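Local coordinates for SufE-like protein, chloroplastic (Arabidopsis thaliana, PDB 4PUI) that activates the plastid cysteine desulfurase NFS2, which supplies sulfur for iron-sulfur cluster assembly, and carries a C-terminal BolA domain, at residues G7-E12 with Q76-S81. Residues are numbered along the deposited sequence; the frame is centred on the assembly and turned at random.
Sequences GMRIRE and QDELKS
Arg9 on helix 5-18 and Glu78 on the short helix 76-79 join the two helices through a side-on, two-pronged salt bridge. NE of Arg9 donates to OE2 of Glu78 over 2.8 Å, and NH2 of Arg9 donates to OE1 of Glu78 over 3.0 Å. Both bonds are nearly straight, the first at 174°, and each carboxylate oxygen accepts on its syn lone pair. The carboxylate lies at the guanidinium edge, in its plane, the two planes only 10° apart. A bend at chi3 (-56°) turns the end of Arg9 so that NE and NH2 together face Glu78, and this double grip holds the two groups edge to edge and restricts their rotation.

OE1 of Glu78 also forms a salt bridge with NE of Arg6, which lies just before Gly7 on helix 5-18. Sharing one carboxylate between two arginines probably stabilises its negative charge. With the carboxylate replaced by the methyl of an alanine here, both arginines would probably lose their common counter-charge and the guanidinium of Arg9 would be free to turn.

Apolar contact is slight: CG1 of Ile10 approaches CG of Glu78 to 4.3 Å. Ile10 is buried and belongs mainly to the core, where it rests on Val25, Phe50 and Leu52 of the sheet and on Leu75.

Within 76-81, the hydroxyl of Ser81 donates to the carbonyl O of Asp77 over 2.7 Å, while the backbone N of Ser81 bonds to the O of Glu78 at 3.0 Å; both tie the outgoing chain back to the helix.

The closest CA atoms, of Ile10 and Glu78, are 8.2 Å apart, so side chains alone make the contact. The bridge thus links the N-terminal helix, packed on the three-stranded mixed sheet, to the short helix preceding strand 85-91 in the α-β-β-α-α-β order of the BolA fold, which resembles the class II KH fold.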
ATOM      1  N   GLY A   7       2.141  -8.966   3.855  1.00 18.84           N
ATOM      2  CA  GLY A   7       3.003  -8.012   3.160  1.00 17.82           C
ATOM      3  C   GLY A   7       3.245  -8.438   1.718  1.00 20.52           C
ATOM      4  O   GLY A   7       3.212  -7.621   0.799  1.00 17.96           O
ATOM      5  N   MET A   8       3.496  -9.728   1.524  1.00 18.97           N
ATOM      6  CA  MET A   8       3.734 -10.263   0.187  1.00 21.46           C
ATOM      7  C   MET A   8       2.485 -10.139  -0.682  1.00 20.89           C
ATOM      8  O   MET A   8       2.573  -9.772  -1.861  1.00 20.72           O
ATOM      9  CB  MET A   8       4.220 -11.716   0.257  1.00 28.05           C
ATOM     10  CG  MET A   8       5.609 -11.857   0.841  1.00 30.68           C
ATOM     11  SD  MET A   8       6.807 -10.817  -0.043  1.00 49.46           S
ATOM     12  CE  MET A   8       7.090 -11.779  -1.524  1.00 56.64           C
ATOM     13  N   ARG A   9       1.320 -10.432  -0.103  1.00 17.69           N
ATOM     14  CA  ARG A   9       0.068 -10.264  -0.839  1.00 16.04           C
ATOM     15  C   ARG A   9      -0.180  -8.812  -1.241  1.00 19.31           C
ATOM     16  O   ARG A   9      -0.647  -8.550  -2.357  1.00 17.35           O
ATOM     17  CB  ARG A   9      -1.137 -10.764  -0.028  1.00 16.98           C
ATOM     18  CG  ARG A   9      -1.216 -12.251   0.106  1.00 19.24           C
ATOM     19  CD  ARG A   9      -2.591 -12.684   0.626  1.00 20.64           C
ATOM     20  NE  ARG A   9      -2.948 -12.054   1.891  1.00 19.34           N
ATOM     21  CZ  ARG A   9      -2.725 -12.595   3.083  1.00 18.84           C
ATOM     22  NH1 ARG A   9      -2.130 -13.768   3.172  1.00 22.32           N
ATOM     23  NH2 ARG A   9      -3.090 -11.959   4.190  1.00 19.71           N
ATOM     24  N   ILE A  10       0.113  -7.882  -0.327  1.00 17.11           N
ATOM     25  CA  ILE A  10      -0.069  -6.455  -0.592  1.00 15.60           C
ATOM     26  C   ILE A  10       0.841  -6.031  -1.741  1.00 15.45           C
ATOM     27  O   ILE A  10       0.392  -5.383  -2.684  1.00 17.09           O
ATOM     28  CB  ILE A  10       0.217  -5.604   0.670  1.00 19.55           C
ATOM     29  CG1 ILE A  10      -0.910  -5.766   1.701  1.00 19.02           C
ATOM     30  CG2 ILE A  10       0.395  -4.121   0.317  1.00 18.25           C
ATOM     31  CD1 ILE A  10      -0.577  -5.103   3.040  1.00 18.93           C
ATOM     32  N   ARG A  11       2.103  -6.429  -1.678  1.00 17.92           N
ATOM     33  CA  ARG A  11       3.046  -6.095  -2.745  1.00 19.33           C
ATOM     34  C   ARG A  11       2.577  -6.669  -4.087  1.00 20.52           C
ATOM     35  O   ARG A  11       2.595  -5.986  -5.103  1.00 19.82           O
ATOM     36  CB  ARG A  11       4.446  -6.603  -2.407  1.00 22.51           C
ATOM     37  CG  ARG A  11       5.421  -6.491  -3.569  1.00 28.72           C
ATOM     38  CD  ARG A  11       6.861  -6.711  -3.134  1.00 31.55           C
ATOM     39  NE  ARG A  11       7.475  -5.485  -2.648  1.00 36.03           N
ATOM     40  CZ  ARG A  11       7.962  -4.524  -3.436  1.00 40.79           C
ATOM     41  NH1 ARG A  11       7.899  -4.636  -4.763  1.00 38.82           N
ATOM     42  NH2 ARG A  11       8.511  -3.445  -2.897  1.00 36.61           N
ATOM     43  N   GLU A  12       2.140  -7.920  -4.091  1.00 17.70           N
ATOM     44  CA  GLU A  12       1.730  -8.538  -5.353  1.00 21.35           C
ATOM     45  C   GLU A  12       0.480  -7.876  -5.945  1.00 19.16           C
ATOM     46  O   GLU A  12       0.374  -7.708  -7.171  1.00 19.07           O
ATOM     47  CB  GLU A  12       1.527 -10.046  -5.177  1.00 29.01           C
ATOM     48  CG  GLU A  12       2.837 -10.815  -5.170  1.00 36.51           C
ATOM     49  CD  GLU A  12       2.682 -12.251  -4.713  1.00 46.13           C
ATOM     50  OE1 GLU A  12       1.631 -12.857  -5.010  1.00 47.62           O
ATOM     51  OE2 GLU A  12       3.616 -12.770  -4.058  1.00 47.28           O
ATOM     52  N   GLN A  76      -8.925  -3.917   0.264  1.00 18.12           N
ATOM     53  CA  GLN A  76     -10.007  -3.969   1.237  1.00 18.00           C
ATOM     54  C   GLN A  76     -10.127  -5.333   1.897  1.00 19.32           C
ATOM     55  O   GLN A  76     -10.506  -5.420   3.056  1.00 21.59           O
ATOM     56  CB  GLN A  76     -11.343  -3.553   0.618  1.00 20.09           C
ATOM     57  CG  GLN A  76     -11.832  -4.452  -0.479  1.00 22.50           C
ATOM     58  CD  GLN A  76     -13.162  -3.984  -1.031  1.00 28.57           C
ATOM     59  OE1 GLN A  76     -14.225  -4.239  -0.447  1.00 28.91           O
ATOM     60  NE2 GLN A  76     -13.114  -3.291  -2.158  1.00 24.62           N
ATOM     61  N   ASP A  77      -9.771  -6.394   1.182  1.00 19.50           N
ATOM     62  CA  ASP A  77      -9.922  -7.728   1.775  1.00 23.11           C
ATOM     63  C   ASP A  77      -8.957  -7.925   2.940  1.00 22.23           C
ATOM     64  O   ASP A  77      -9.276  -8.619   3.897  1.00 22.82           O
ATOM     65  CB  ASP A  77      -9.762  -8.818   0.725  1.00 30.44           C
ATOM     66  CG  ASP A  77     -10.989  -8.946  -0.154  1.00 34.30           C
ATOM     67  OD1 ASP A  77     -12.102  -8.664   0.341  1.00 40.50           O
ATOM     68  OD2 ASP A  77     -10.841  -9.316  -1.336  1.00 37.87           O
ATOM     69  N   GLU A  78      -7.796  -7.282   2.869  1.00 19.34           N
ATOM     70  CA  GLU A  78      -6.843  -7.309   3.983  1.00 19.57           C
ATOM     71  C   GLU A  78      -7.384  -6.496   5.147  1.00 20.71           C
ATOM     72  O   GLU A  78      -7.302  -6.913   6.306  1.00 20.90           O
ATOM     73  CB  GLU A  78      -5.480  -6.750   3.555  1.00 18.49           C
ATOM     74  CG  GLU A  78      -4.864  -7.432   2.329  1.00 18.15           C
ATOM     75  CD  GLU A  78      -4.446  -8.862   2.591  1.00 20.04           C
ATOM     76  OE1 GLU A  78      -4.391  -9.271   3.766  1.00 21.03           O
ATOM     77  OE2 GLU A  78      -4.155  -9.578   1.608  1.00 21.03           O
ATOM     78  N   LEU A  79      -7.954  -5.337   4.834  1.00 24.79           N
ATOM     79  CA  LEU A  79      -8.490  -4.447   5.860  1.00 23.47           C
ATOM     80  C   LEU A  79      -9.636  -5.099   6.625  1.00 24.94           C
ATOM     81  O   LEU A  79      -9.870  -4.771   7.785  1.00 29.16           O
ATOM     82  CB  LEU A  79      -8.964  -3.137   5.241  1.00 24.70           C
ATOM     83  CG  LEU A  79      -7.843  -2.277   4.676  1.00 22.19           C
ATOM     84  CD1 LEU A  79      -8.419  -1.246   3.737  1.00 23.53           C
ATOM     85  CD2 LEU A  79      -7.052  -1.604   5.794  1.00 24.42           C
ATOM     86  N   LYS A  80     -10.338  -6.015   5.964  1.00 23.23           N
ATOM     87  CA  LYS A  80     -11.449  -6.756   6.572  1.00 26.87           C
ATOM     88  C   LYS A  80     -11.007  -8.054   7.248  1.00 31.66           C
ATOM     89  O   LYS A  80     -11.853  -8.894   7.571  1.00 33.82           O
ATOM     90  CB  LYS A  80     -12.494  -7.107   5.511  1.00 33.12           C
ATOM     91  CG  LYS A  80     -13.187  -5.925   4.848  1.00 32.75           C
ATOM     92  CD  LYS A  80     -13.918  -6.409   3.602  1.00 33.71           C
ATOM     93  CE  LYS A  80     -14.601  -5.279   2.849  1.00 36.43           C
ATOM     94  NZ  LYS A  80     -15.244  -5.776   1.593  1.00 38.47           N
ATOM     95  N   SER A  81      -9.704  -8.245   7.449  1.00 23.83           N
ATOM     96  CA  SER A  81      -9.232  -9.513   8.015  1.00 23.84           C
ATOM     97  C   SER A  81      -7.887  -9.435   8.726  1.00 21.24           C
ATOM     98  O   SER A  81      -7.107 -10.395   8.702  1.00 22.31           O
ATOM     99  CB  SER A  81      -9.197 -10.618   6.949  1.00 27.03           C
ATOM    100  OG  SER A  81      -8.365 -10.264   5.858  1.00 28.44           O
TER